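Local coordinates for glycosyltransferase (Streptomyces viridochromogenes, PDB 2IV3), which binds UDP and probably transfers a sugar from a nucleotide-sugar donor to an acceptor, as in GT-B glycosyltransferases of family GT4, at residues M168-P173 with A194-E199; G176-A181 with P200-E205; G188-L193 with G211-P216; P253-V258 with N273-E278. One frame throughout, in Å; residues are numbered along the deposited sequence.

Contact 1 of 4, residues M168-P173 with A194-E199. With UDP (uridine-5'-diphosphate), chain E.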
loop_
_atom_site.group_PDB
_atom_site.type_symbol
_atom_site.label_atom_id
_atom_site.label_comp_id
_atom_site.label_asym_id
_atom_site.label_seq_id
_atom_site.Cartn_x
_atom_site.Cartn_y
_atom_site.Cartn_z
ATOM N N MET A 168 -3.553 18.591 5.440
ATOM C CA MET A 168 -4.411 18.197 4.338
ATOM C C MET A 168 -3.971 16.895 3.691
ATOM O O MET A 168 -3.218 16.888 2.700
ATOM C CB MET A 168 -4.580 19.352 3.318
ATOM C CG MET A 168 -5.514 18.991 2.200
ATOM S SD MET A 168 -6.885 20.114 1.885
ATOM C CE MET A 168 -7.305 20.800 3.484
ATOM N N GLY A 169 -4.442 15.779 4.237
ATOM C CA GLY A 169 -4.131 14.474 3.633
ATOM C C GLY A 169 -4.858 13.347 4.335
ATOM O O GLY A 169 -5.780 13.594 5.153
ATOM N N ARG A 170 -4.479 12.101 4.025
ATOM C CA ARG A 170 -4.999 10.989 4.834
ATOM C C ARG A 170 -4.421 10.995 6.254
ATOM O O ARG A 170 -3.198 11.087 6.455
ATOM C CB ARG A 170 -4.895 9.620 4.178
ATOM C CG ARG A 170 -6.201 9.125 3.599
ATOM C CD ARG A 170 -6.362 7.579 3.684
ATOM N NE ARG A 170 -5.780 6.855 2.541
ATOM C CZ ARG A 170 -4.494 6.933 2.148
ATOM N NH1 ARG A 170 -3.630 7.719 2.805
ATOM N NH2 ARG A 170 -4.079 6.237 1.081
ATOM N N VAL A 171 -5.333 10.981 7.223
ATOM C CA VAL A 171 -4.966 10.930 8.619
ATOM C C VAL A 171 -4.445 9.516 8.923
ATOM O O VAL A 171 -5.092 8.679 9.580
ATOM C CB VAL A 171 -6.133 11.327 9.551
ATOM C CG1 VAL A 171 -5.655 11.381 11.022
ATOM C CG2 VAL A 171 -6.775 12.649 9.118
ATOM N N SER A 172 -3.243 9.276 8.433
ATOM C CA SER A 172 -2.579 8.011 8.581
ATOM C C SER A 172 -1.233 8.296 9.232
ATOM O O SER A 172 -0.755 9.439 9.166
ATOM C CB SER A 172 -2.378 7.401 7.197
ATOM O OG SER A 172 -3.649 7.206 6.640
ATOM N N PRO A 173 -0.620 7.267 9.853
ATOM C CA PRO A 173 0.633 7.436 10.563
ATOM C C PRO A 173 1.809 7.919 9.714
ATOM O O PRO A 173 2.565 8.775 10.172
ATOM C CB PRO A 173 0.902 6.030 11.124
ATOM C CG PRO A 173 -0.451 5.414 11.224
ATOM C CD PRO A 173 -1.089 5.875 9.957
ATOM N N ALA A 194 -7.637 18.475 8.034
ATOM C CA ALA A 194 -8.533 18.220 6.917
ATOM C C ALA A 194 -8.157 16.926 6.210
ATOM O O ALA A 194 -7.011 16.712 5.887
ATOM C CB ALA A 194 -8.545 19.412 5.971
ATOM N N GLY A 195 -9.113 16.031 6.010
ATOM C CA GLY A 195 -8.773 14.746 5.370
ATOM C C GLY A 195 -9.548 13.533 5.849
ATOM O O GLY A 195 -10.188 13.574 6.920
ATOM N N PRO A 196 -9.508 12.450 5.042
ATOM C CA PRO A 196 -10.049 11.136 5.425
ATOM C C PRO A 196 -9.367 10.612 6.690
ATOM O O PRO A 196 -8.122 10.548 6.761
ATOM C CB PRO A 196 -9.698 10.234 4.242
ATOM C CG PRO A 196 -9.425 11.134 3.115
ATOM C CD PRO A 196 -8.936 12.438 3.685
ATOM N N ALA A 197 -10.179 10.280 7.684
ATOM C CA ALA A 197 -9.691 9.568 8.856
ATOM C C ALA A 197 -10.147 8.135 8.699
ATOM O O ALA A 197 -11.213 7.737 9.211
ATOM C CB ALA A 197 -10.240 10.159 10.138
ATOM N N TRP A 198 -9.366 7.349 7.965
ATOM C CA TRP A 198 -9.797 5.965 7.786
ATOM C C TRP A 198 -9.407 5.003 8.935
ATOM O O TRP A 198 -10.015 3.947 9.110
ATOM C CB TRP A 198 -9.582 5.464 6.347
ATOM C CG TRP A 198 -10.765 5.909 5.493
ATOM C CD1 TRP A 198 -11.893 6.576 5.942
ATOM C CD2 TRP A 198 -10.973 5.685 4.095
ATOM N NE1 TRP A 198 -12.765 6.791 4.903
ATOM C CE2 TRP A 198 -12.228 6.253 3.758
ATOM C CE3 TRP A 198 -10.220 5.056 3.085
ATOM C CZ2 TRP A 198 -12.756 6.208 2.450
ATOM C CZ3 TRP A 198 -10.751 5.009 1.769
ATOM C CH2 TRP A 198 -12.009 5.587 1.475
ATOM N N GLU A 199 -8.485 5.459 9.781
ATOM C CA GLU A 199 -7.903 4.652 10.833
ATOM C C GLU A 199 -8.309 5.237 12.177
ATOM O O GLU A 199 -7.778 6.277 12.593
ATOM C CB GLU A 199 -6.399 4.652 10.647
ATOM C CG GLU A 199 -6.035 4.524 9.160
ATOM C CD GLU A 199 -4.576 4.370 8.917
ATOM O OE1 GLU A 199 -3.857 3.949 9.846
ATOM O OE2 GLU A 199 -4.137 4.668 7.780
HETATM N N1 UDP E . -6.775 16.321 -0.265
HETATM C C2 UDP E . -8.047 16.877 -0.483
HETATM N N3 UDP E . -8.920 16.944 0.550
HETATM C C4 UDP E . -8.587 16.491 1.762
HETATM C C5 UDP E . -7.345 15.940 2.008
HETATM C C6 UDP E . -6.443 15.861 0.946
HETATM O O2 UDP E . -8.361 17.302 -1.622
HETATM O O4 UDP E . -9.375 16.577 2.687
HETATM C "C1'" UDP E . -5.815 16.220 -1.386
HETATM C "C2'" UDP E . -4.594 17.143 -1.333
HETATM O "O2'" UDP E . -4.787 18.469 -1.805
HETATM C "C3'" UDP E . -3.638 16.452 -2.280
HETATM C "C4'" UDP E . -3.918 14.985 -1.971
HETATM O "O4'" UDP E . -5.215 14.926 -1.327
HETATM O "O3'" UDP E . -3.976 16.806 -3.624
HETATM C "C5'" UDP E . -2.895 14.514 -0.961
HETATM O "O5'" UDP E . -1.860 13.923 -1.701
HETATM P PA UDP E . -0.356 13.830 -1.129
HETATM O O1A UDP E . 0.645 13.394 -2.245
HETATM O O2A UDP E . 0.137 15.101 -0.424
HETATM O O3A UDP E . -0.437 12.658 -0.038
HETATM P PB UDP E . -0.732 11.121 -0.465
HETATM O O1B UDP E . 0.590 10.318 -0.528
HETATM O O2B UDP E . -1.467 11.124 -1.939
HETATM O O3B UDP E . -1.726 10.527 0.532
HETATM O O HOH W 1 -7.491 8.115 10.720
HETATM O O HOH W 2 -7.008 7.368 6.841
#

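Contact 2 of 4, residues G176-A181 with P200-E205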
loop_
_atom_site.group_PDB
_atom_site.type_symbol
_atom_site.label_atom_id
_atom_site.label_comp_id
_atom_site.label_asym_id
_atom_site.label_seq_id
_atom_site.Cartn_x
_atom_site.Cartn_y
_atom_site.Cartn_z
ATOM N N GLY A 176 2.014 11.534 9.155
ATOM C CA GLY A 176 2.337 12.238 10.377
ATOM C C GLY A 176 1.316 13.235 10.870
ATOM O O GLY A 176 1.674 14.288 11.388
ATOM N N ALA A 177 0.044 12.921 10.700
ATOM C CA ALA A 177 -1.002 13.758 11.291
ATOM C C ALA A 177 -0.725 14.039 12.770
ATOM O O ALA A 177 -0.865 15.174 13.208
ATOM C CB ALA A 177 -2.370 13.136 11.101
ATOM N N LEU A 178 -0.330 13.000 13.521
ATOM C CA LEU A 178 -0.099 13.062 14.961
ATOM C C LEU A 178 0.958 14.101 15.296
ATOM O O LEU A 178 0.797 14.924 16.228
ATOM C CB LEU A 178 0.343 11.684 15.472
ATOM C CG LEU A 178 1.008 11.519 16.859
ATOM C CD1 LEU A 178 0.041 11.799 17.978
ATOM C CD2 LEU A 178 1.555 10.134 17.011
ATOM N N GLU A 179 2.030 14.041 14.498
ATOM C CA GLU A 179 3.225 14.859 14.660
ATOM C C GLU A 179 2.919 16.328 14.328
ATOM O O GLU A 179 3.363 17.257 15.057
ATOM C CB GLU A 179 4.344 14.320 13.747
ATOM C CG GLU A 179 5.144 13.179 14.354
ATOM C CD GLU A 179 4.467 11.798 14.283
ATOM O OE1 GLU A 179 3.566 11.593 13.415
ATOM O OE2 GLU A 179 4.863 10.913 15.099
ATOM N N ALA A 180 2.166 16.530 13.234
ATOM C CA ALA A 180 1.609 17.838 12.928
ATOM C C ALA A 180 0.785 18.378 14.126
ATOM O O ALA A 180 0.955 19.525 14.539
ATOM C CB ALA A 180 0.765 17.796 11.646
ATOM N N ALA A 181 -0.084 17.553 14.702
ATOM C CA ALA A 181 -0.843 17.992 15.894
ATOM C C ALA A 181 0.141 18.374 16.982
ATOM O O ALA A 181 -0.088 19.351 17.705
ATOM C CB ALA A 181 -1.758 16.946 16.364
ATOM N N PRO A 200 -9.281 4.582 12.841
ATOM C CA PRO A 200 -9.931 5.082 14.062
ATOM C C PRO A 200 -8.995 5.241 15.242
ATOM O O PRO A 200 -9.025 6.279 15.881
ATOM C CB PRO A 200 -10.994 4.016 14.396
ATOM C CG PRO A 200 -11.080 3.125 13.235
ATOM C CD PRO A 200 -9.826 3.283 12.405
ATOM N N GLU A 201 -8.171 4.232 15.529
ATOM C CA GLU A 201 -7.372 4.221 16.766
ATOM C C GLU A 201 -6.264 5.266 16.738
ATOM O O GLU A 201 -5.933 5.856 17.768
ATOM C CB GLU A 201 -6.785 2.837 17.076
ATOM C CG GLU A 201 -7.771 1.691 17.079
ATOM C CD GLU A 201 -7.956 1.045 15.702
ATOM O OE1 GLU A 201 -7.518 1.620 14.671
ATOM O OE2 GLU A 201 -8.542 -0.066 15.661
ATOM N N TYR A 202 -5.701 5.480 15.557
ATOM C CA TYR A 202 -4.699 6.504 15.361
ATOM C C TYR A 202 -5.307 7.882 15.474
ATOM O O TYR A 202 -4.772 8.767 16.121
ATOM C CB TYR A 202 -4.067 6.337 13.984
ATOM C CG TYR A 202 -3.125 7.431 13.583
ATOM C CD1 TYR A 202 -1.999 7.726 14.347
ATOM C CD2 TYR A 202 -3.321 8.143 12.370
ATOM C CE1 TYR A 202 -1.106 8.728 13.927
ATOM C CE2 TYR A 202 -2.472 9.132 11.974
ATOM C CZ TYR A 202 -1.360 9.425 12.746
ATOM O OH TYR A 202 -0.498 10.408 12.328
ATOM N N PHE A 203 -6.423 8.059 14.802
ATOM C CA PHE A 203 -7.175 9.271 14.888
ATOM C C PHE A 203 -7.605 9.461 16.359
ATOM O O PHE A 203 -7.335 10.496 16.923
ATOM C CB PHE A 203 -8.332 9.184 13.883
ATOM C CG PHE A 203 -9.355 10.242 14.041
ATOM C CD1 PHE A 203 -9.280 11.408 13.273
ATOM C CD2 PHE A 203 -10.406 10.077 14.956
ATOM C CE1 PHE A 203 -10.224 12.417 13.419
ATOM C CE2 PHE A 203 -11.363 11.061 15.104
ATOM C CZ PHE A 203 -11.269 12.247 14.330
ATOM N N ASP A 204 -8.203 8.460 17.002
ATOM C CA ASP A 204 -8.458 8.540 18.457
ATOM C C ASP A 204 -7.197 8.852 19.265
ATOM O O ASP A 204 -7.279 9.485 20.317
ATOM C CB ASP A 204 -9.073 7.256 19.010
ATOM C CG ASP A 204 -10.493 7.033 18.540
ATOM O OD1 ASP A 204 -10.839 7.557 17.449
ATOM O OD2 ASP A 204 -11.259 6.320 19.258
ATOM N N GLU A 205 -6.031 8.428 18.758
ATOM C CA GLU A 205 -4.777 8.688 19.477
ATOM C C GLU A 205 -4.434 10.195 19.476
ATOM O O GLU A 205 -4.173 10.767 20.558
ATOM C CB GLU A 205 -3.621 7.813 18.979
ATOM C CG GLU A 205 -2.456 7.771 19.957
ATOM C CD GLU A 205 -1.128 7.255 19.379
ATOM O OE1 GLU A 205 -0.968 7.099 18.141
ATOM O OE2 GLU A 205 -0.214 7.027 20.205
HETATM O O HOH W 3 1.903 9.741 12.888
#

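Contact 3 of 4, residues G188-L193 with G211-P216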
loop_
_atom_site.group_PDB
_atom_site.type_symbol
_atom_site.label_atom_id
_atom_site.label_comp_id
_atom_site.label_asym_id
_atom_site.label_seq_id
_atom_site.Cartn_x
_atom_site.Cartn_y
_atom_site.Cartn_z
ATOM N N GLY A 188 1.265 26.595 19.899
ATOM C CA GLY A 188 0.130 27.150 20.654
ATOM C C GLY A 188 -1.041 27.512 19.761
ATOM O O GLY A 188 -1.969 28.211 20.175
ATOM N N ARG A 189 -0.987 26.991 18.541
ATOM C CA ARG A 189 -1.961 27.223 17.474
ATOM C C ARG A 189 -2.998 26.089 17.386
ATOM O O ARG A 189 -2.927 25.109 18.142
ATOM C CB ARG A 189 -1.201 27.277 16.143
ATOM C CG ARG A 189 -0.186 28.369 16.059
ATOM C CD ARG A 189 -0.655 29.430 15.093
ATOM N NE ARG A 189 0.081 30.685 15.267
ATOM C CZ ARG A 189 -0.209 31.824 14.650
ATOM N NH1 ARG A 189 -1.221 31.898 13.804
ATOM N NH2 ARG A 189 0.518 32.899 14.889
ATOM N N ARG A 190 -3.951 26.228 16.455
ATOM C CA ARG A 190 -4.909 25.174 16.172
ATOM C C ARG A 190 -4.438 24.375 14.979
ATOM O O ARG A 190 -3.790 24.928 14.090
ATOM C CB ARG A 190 -6.296 25.755 15.912
ATOM C CG ARG A 190 -6.981 26.296 17.189
ATOM C CD ARG A 190 -7.247 25.185 18.249
ATOM N NE ARG A 190 -7.240 25.696 19.629
ATOM C CZ ARG A 190 -6.161 25.751 20.418
ATOM N NH1 ARG A 190 -4.967 25.328 19.995
ATOM N NH2 ARG A 190 -6.274 26.228 21.647
ATOM N N LEU A 191 -4.734 23.070 14.957
ATOM C CA LEU A 191 -4.472 22.277 13.756
ATOM C C LEU A 191 -5.767 21.920 13.069
ATOM O O LEU A 191 -6.499 21.029 13.524
ATOM C CB LEU A 191 -3.659 21.005 14.044
ATOM C CG LEU A 191 -3.310 20.295 12.727
ATOM C CD1 LEU A 191 -2.415 21.146 11.757
ATOM C CD2 LEU A 191 -2.718 18.887 12.916
ATOM N N VAL A 192 -6.069 22.634 11.990
ATOM C CA VAL A 192 -7.173 22.230 11.143
ATOM C C VAL A 192 -6.748 20.950 10.443
ATOM O O VAL A 192 -5.781 20.935 9.690
ATOM C CB VAL A 192 -7.610 23.312 10.149
ATOM C CG1 VAL A 192 -8.569 22.722 9.116
ATOM C CG2 VAL A 192 -8.292 24.419 10.884
ATOM N N LEU A 193 -7.467 19.879 10.743
ATOM C CA LEU A 193 -7.104 18.517 10.385
ATOM C C LEU A 193 -8.004 18.102 9.247
ATOM O O LEU A 193 -9.036 17.486 9.444
ATOM C CB LEU A 193 -7.343 17.609 11.605
ATOM C CG LEU A 193 -6.593 16.278 11.770
ATOM C CD1 LEU A 193 -7.331 15.426 12.793
ATOM C CD2 LEU A 193 -6.449 15.507 10.473
ATOM N N GLY A 211 -6.290 17.131 21.903
ATOM C CA GLY A 211 -7.700 17.396 21.688
ATOM C C GLY A 211 -8.086 18.854 21.607
ATOM O O GLY A 211 -8.947 19.216 20.807
ATOM N N SER A 212 -7.477 19.696 22.435
ATOM C CA SER A 212 -7.731 21.130 22.341
ATOM C C SER A 212 -6.888 21.797 21.249
ATOM O O SER A 212 -7.009 22.994 21.027
ATOM C CB SER A 212 -7.584 21.834 23.703
ATOM O OG SER A 212 -6.328 21.566 24.308
ATOM N N THR A 213 -6.053 21.028 20.556
ATOM C CA THR A 213 -5.267 21.567 19.455
ATOM C C THR A 213 -5.925 21.309 18.098
ATOM O O THR A 213 -5.879 22.157 17.194
ATOM C CB THR A 213 -3.799 21.033 19.478
ATOM O OG1 THR A 213 -3.071 21.628 20.563
ATOM C CG2 THR A 213 -3.050 21.328 18.183
ATOM N N VAL A 214 -6.530 20.140 17.929
ATOM C CA VAL A 214 -6.934 19.777 16.584
ATOM C C VAL A 214 -8.413 20.014 16.378
ATOM O O VAL A 214 -9.220 19.806 17.291
ATOM C CB VAL A 214 -6.482 18.339 16.180
ATOM C CG1 VAL A 214 -5.160 17.983 16.857
ATOM C CG2 VAL A 214 -7.559 17.308 16.492
ATOM N N GLU A 215 -8.742 20.509 15.192
ATOM C CA GLU A 215 -10.118 20.585 14.718
ATOM C C GLU A 215 -10.203 19.667 13.521
ATOM O O GLU A 215 -9.676 19.990 12.445
ATOM C CB GLU A 215 -10.505 22.021 14.352
ATOM C CG GLU A 215 -10.509 22.910 15.585
ATOM C CD GLU A 215 -10.395 24.409 15.287
ATOM O OE1 GLU A 215 -11.021 24.879 14.297
ATOM O OE2 GLU A 215 -9.695 25.113 16.071
ATOM N N PRO A 216 -10.823 18.493 13.717
ATOM C CA PRO A 216 -11.001 17.565 12.600
ATOM C C PRO A 216 -12.216 17.977 11.765
ATOM O O PRO A 216 -13.312 18.199 12.302
ATOM C CB PRO A 216 -11.195 16.193 13.283
ATOM C CG PRO A 216 -11.414 16.482 14.781
ATOM C CD PRO A 216 -11.416 17.986 14.970
#

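Contact 4 of 4, residues P253-V258 with N273-E278. With UDP (uridine-5'-diphosphate), chain E.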
loop_
_atom_site.group_PDB
_atom_site.type_symbol
_atom_site.label_atom_id
_atom_site.label_comp_id
_atom_site.label_asym_id
_atom_site.label_seq_id
_atom_site.Cartn_x
_atom_site.Cartn_y
_atom_site.Cartn_z
ATOM N N PRO A 253 7.202 10.277 -1.934
ATOM C CA PRO A 253 7.697 10.343 -3.327
ATOM C C PRO A 253 7.596 11.723 -4.014
ATOM O O PRO A 253 8.491 12.072 -4.798
ATOM C CB PRO A 253 6.811 9.314 -4.080
ATOM C CG PRO A 253 5.664 8.941 -3.131
ATOM C CD PRO A 253 5.860 9.653 -1.826
ATOM N N GLY A 254 6.505 12.464 -3.783
ATOM C CA GLY A 254 6.315 13.747 -4.469
ATOM C C GLY A 254 5.532 14.807 -3.682
ATOM O O GLY A 254 5.591 16.035 -4.000
ATOM N N ALA A 255 4.771 14.360 -2.695
ATOM C CA ALA A 255 4.188 15.307 -1.724
ATOM C C ALA A 255 3.390 16.423 -2.421
ATOM O O ALA A 255 3.781 17.597 -2.428
ATOM C CB ALA A 255 5.307 15.887 -0.801
ATOM N N THR A 256 2.268 16.055 -3.025
ATOM C CA THR A 256 1.520 17.034 -3.809
ATOM C C THR A 256 1.047 18.302 -3.056
ATOM O O THR A 256 0.984 19.385 -3.662
ATOM C CB THR A 256 0.405 16.387 -4.680
ATOM O OG1 THR A 256 -0.465 17.417 -5.229
ATOM C CG2 THR A 256 -0.369 15.457 -3.882
ATOM N N VAL A 257 0.750 18.171 -1.763
ATOM C CA VAL A 257 0.238 19.302 -0.964
ATOM C C VAL A 257 1.211 20.485 -0.813
ATOM O O VAL A 257 0.804 21.615 -0.571
ATOM C CB VAL A 257 -0.221 18.878 0.458
ATOM C CG1 VAL A 257 0.936 18.416 1.278
ATOM C CG2 VAL A 257 -0.839 20.032 1.157
ATOM N N VAL A 258 2.493 20.229 -0.956
ATOM C CA VAL A 258 3.462 21.302 -0.844
ATOM C C VAL A 258 3.266 22.375 -1.935
ATOM O O VAL A 258 3.142 23.595 -1.628
ATOM C CB VAL A 258 4.906 20.750 -0.867
ATOM C CG1 VAL A 258 5.907 21.893 -0.878
ATOM C CG2 VAL A 258 5.151 19.889 0.351
ATOM N N ASN A 273 11.408 13.833 4.985
ATOM C CA ASN A 273 11.025 12.496 4.525
ATOM C C ASN A 273 10.983 12.404 3.005
ATOM O O ASN A 273 10.178 13.055 2.343
ATOM C CB ASN A 273 9.679 12.082 5.158
ATOM C CG ASN A 273 9.342 10.598 4.970
ATOM O OD1 ASN A 273 8.492 10.233 4.157
ATOM N ND2 ASN A 273 9.963 9.754 5.759
ATOM N N GLY A 274 11.885 11.607 2.452
ATOM C CA GLY A 274 11.901 11.424 1.010
ATOM C C GLY A 274 11.950 12.746 0.272
ATOM O O GLY A 274 12.934 13.486 0.398
ATOM N N CYS A 275 10.897 13.048 -0.494
ATOM C CA CYS A 275 10.888 14.239 -1.375
ATOM C C CYS A 275 10.926 15.535 -0.542
ATOM O O CYS A 275 11.490 16.533 -0.970
ATOM C CB CYS A 275 9.676 14.233 -2.331
ATOM S SG CYS A 275 8.090 14.618 -1.467
ATOM N N LEU A 276 10.370 15.497 0.657
ATOM C CA LEU A 276 10.229 16.696 1.457
ATOM C C LEU A 276 11.514 17.486 1.605
ATOM O O LEU A 276 11.534 18.720 1.436
ATOM C CB LEU A 276 9.646 16.365 2.839
ATOM C CG LEU A 276 8.217 15.864 2.734
ATOM C CD1 LEU A 276 7.602 15.747 4.115
ATOM C CD2 LEU A 276 7.368 16.779 1.824
ATOM N N ALA A 277 12.573 16.768 1.939
ATOM C CA ALA A 277 13.923 17.298 1.965
ATOM C C ALA A 277 14.278 18.124 0.717
ATOM O O ALA A 277 15.137 19.016 0.787
ATOM C CB ALA A 277 14.896 16.161 2.139
ATOM N N GLU A 278 13.607 17.838 -0.405
ATOM C CA GLU A 278 13.998 18.410 -1.704
ATOM C C GLU A 278 13.157 19.664 -2.078
ATOM O O GLU A 278 13.556 20.482 -2.932
ATOM C CB GLU A 278 13.927 17.332 -2.801
ATOM C CG GLU A 278 14.590 15.973 -2.407
ATOM C CD GLU A 278 14.796 14.949 -3.570
ATOM O OE1 GLU A 278 14.618 15.299 -4.748
ATOM O OE2 GLU A 278 15.155 13.775 -3.283
HETATM N N1 UDP E . -6.775 16.321 -0.265
HETATM C C2 UDP E . -8.047 16.877 -0.483
HETATM N N3 UDP E . -8.920 16.944 0.550
HETATM C C4 UDP E . -8.587 16.491 1.762
HETATM C C5 UDP E . -7.345 15.940 2.008
HETATM C C6 UDP E . -6.443 15.861 0.946
HETATM O O2 UDP E . -8.361 17.302 -1.622
HETATM O O4 UDP E . -9.375 16.577 2.687
HETATM C "C1'" UDP E . -5.815 16.220 -1.386
HETATM C "C2'" UDP E . -4.594 17.143 -1.333
HETATM O "O2'" UDP E . -4.787 18.469 -1.805
HETATM C "C3'" UDP E . -3.638 16.452 -2.280
HETATM C "C4'" UDP E . -3.918 14.985 -1.971
HETATM O "O4'" UDP E . -5.215 14.926 -1.327
HETATM O "O3'" UDP E . -3.976 16.806 -3.624
HETATM C "C5'" UDP E . -2.895 14.514 -0.961
HETATM O "O5'" UDP E . -1.860 13.923 -1.701
HETATM P PA UDP E . -0.356 13.830 -1.129
HETATM O O1A UDP E . 0.645 13.394 -2.245
HETATM O O2A UDP E . 0.137 15.101 -0.424
HETATM O O3A UDP E . -0.437 12.658 -0.038
HETATM P PB UDP E . -0.732 11.121 -0.465
HETATM O O1B UDP E . 0.590 10.318 -0.528
HETATM O O2B UDP E . -1.467 11.124 -1.939
HETATM O O3B UDP E . -1.726 10.527 0.532
#

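Contact 1 of 4, residues M168-P173 with A194-E199
Ala194 and Met168 pair as neighbours on parallel strands, and the carbonyl of Ala194 takes the backbone N-H of Gly169 (N to O 3.2 Å) in a somewhat bent bond, 142° at the hydrogen. Gly195 follows with its CA turned to Gly169 O at 3.2 Å, a CA-H...O contact, while the same CA lies 3.3 Å from UDP O4 at the uracil end of the nucleotide. On the other strand, Met168 CG stands 3.5 Å from UDP C6, put there by a first torsion of -177° that sets CG anti to the backbone N. Pro196 gives the straighter backbone bond, its O receiving Val171 N at 2.9 Å and 163°, and its ring crosses the Arg170 side chain at about a right angle, CB meeting Arg170 CG. Ala197 backs onto Val171, which is the centre of an inverse gamma turn. Water bridges Val171 O to the backbone N of Glu199. Glu199 reaches back with its chain extended beyond CG: OE2 accepts the hydroxyl of Ser172 (OG to OE2 2.8 Å) from above the carboxylate plane, and OE1 lies against Pro173 CD at 3.4 Å. The two loops thus run on side by side beyond strands 165-168 and 191-194 of the C-terminal Rossmann-like domain. Val171 and Pro173 pack on Tyr202 of helix 200-209, Met168 rests on Arg225 and Leu228 of helix 222-231, and Glu199 touches Trp198 of the second subunit.

Contact 2 of 4, residues G176-A181 with P200-E205
The Tyr202 ring reaches the start of helix 177-187 obliquely, with Leu178 CB beside one ortho carbon of the phenol (3.6 Å from Tyr202 CE1) and Ala177 CB beside the other (4.1 Å from CE2). A first torsion of 173°, which sets CG anti to the backbone N, carries the ring across to the neighbouring helix. Its hydroxyl then arrives at the first turn, where Leu178 N donates to Tyr202 OH over 2.9 Å in a bond of 161°. Ala177 N is almost as near, but its angle is poor. Water adds a second link: it donates to Glu179 OE1 and accepts from Tyr202 OH at 2.6 Å, so the phenol oxygen both receives a backbone N-H and gives its own proton. Farther along, Leu178 CD2 comes within 4.1 Å of Glu205 OE1, a looser touch. Ala177 and Leu178 also lie on Ile206, one turn on from Tyr202. With axes 10.4 Å apart and only 7° between their directions, helices 177-187 and 200-209 lie nearly parallel on the same side of the sheet, as expected of successive right-handed beta-alpha-beta crossovers in a Rossmann-like domain of the GT-B fold.

Contact 3 of 4, residues G188-L193 with G211-P216
Leu191 and Val214 lead a regular parallel strand pair whose backbone ladder is its firm part. Leu191 N donates to Thr213 O at 2.7 Å, Leu191 O accepts the N-H of Glu215, and Leu193 N donates to Glu215 O at 2.8 Å; all three bonds are nearly straight at the hydrogen. On the face carrying Leu191, Val214, Leu193 and Pro216, packing is apolar. Leu193 lies side by side with Val214, the two pointing the same way, and its CD1 meets Pro216 CB at 4.0 Å. Helices 177-187 and 200-209 lie against this face, through Ala181 and Ile206 on Val214.

The end before the strands is more exposed and less regular, without the backbone ladder. There Arg190 bends at its second torsion, -63°, and lays its guanidinium flat against the loop, with Ser212 O over the centre of one face, 2.9 Å from Arg190 CZ. The oxygen sits over the flat cation, with angles at the nitrogens too poor for hydrogen bonds. Glu215 crosses the arginine at about a right angle; its OE2 rests on the aliphatic stem, 3.2 Å from Arg190 CG, and stays 4.4 Å from Arg190 NE, beyond a salt bridge. Strand 191-194, helix 200-209 and strand 214-218 form a classic beta-alpha-beta unit, with strand 214-218 at the border of the Rossmann-like sheet.

Contact 4 of 4, residues P253-V258 with N273-E278
Cys275 and Leu276 face Ala255 where two loops lead into helices 256-263 and 276-283 of the C-terminal Rossmann-like domain of this GT-B enzyme. Residues Asn273 to Leu276 form a type II' beta turn, with Gly274 at positive phi. The cysteine sulfur lies between the backbone N and the carbonyl carbon (first torsion 73°), and from there it bears on the backbone of the opposite loop, SG to Gly254 C 3.4 Å, with Ala255 CB close beside it. Behind the sulfur, Cys275 CB sits 3.5 Å from Pro253 O. Leu276 comes to the same alanine methyl: its CG is anti to the carbonyl carbon, and CD2 is pressed to 3.5 Å from Ala255 CB, tighter than usual for two carbons. Val258 and Leu276 meet at a slant, CG2 to CD2 4.1 Å. The contact has no hydrogen bond across it and is buried apolar packing, extended by Ile279 against Ala255 and Val258. The opposite side of segment 253-258 serves the nucleotide. Thr256 N points to the alpha-phosphate, although the position of that oxygen is less sure, and Val257 N makes a weak hydrogen bond to UDP O2A at 3.4 Å.

Overall arrangement
Contacts 1, 2 and 3 form one continuous block of the C-terminal domain, while contact 4 is set off from contacts 2 and 3 but meets contact 1 through Val257 CG2, 4.2 Å from Met168 O. Contacts 1 and 2, with centres about 8 Å apart, join where Tyr202 CE2 lies 3.1 Å from Ser172 C. Contact 2 rests on contact 3 through Ala181 against Leu191, Thr213 and Val214, their centres about 11 Å apart. Val171 on Leu193 ties contact 1 to contact 3. UDP also bridges contacts 1 and 4, whose centres are about 17 Å apart: the first borders the uracil and the second the alpha-phosphate. Tyr29, Val220, Arg225 and Glu260 also hydrogen-bond the nucleotide. Contacts 3 and 4 stay about 10 Å apart at their nearest atoms.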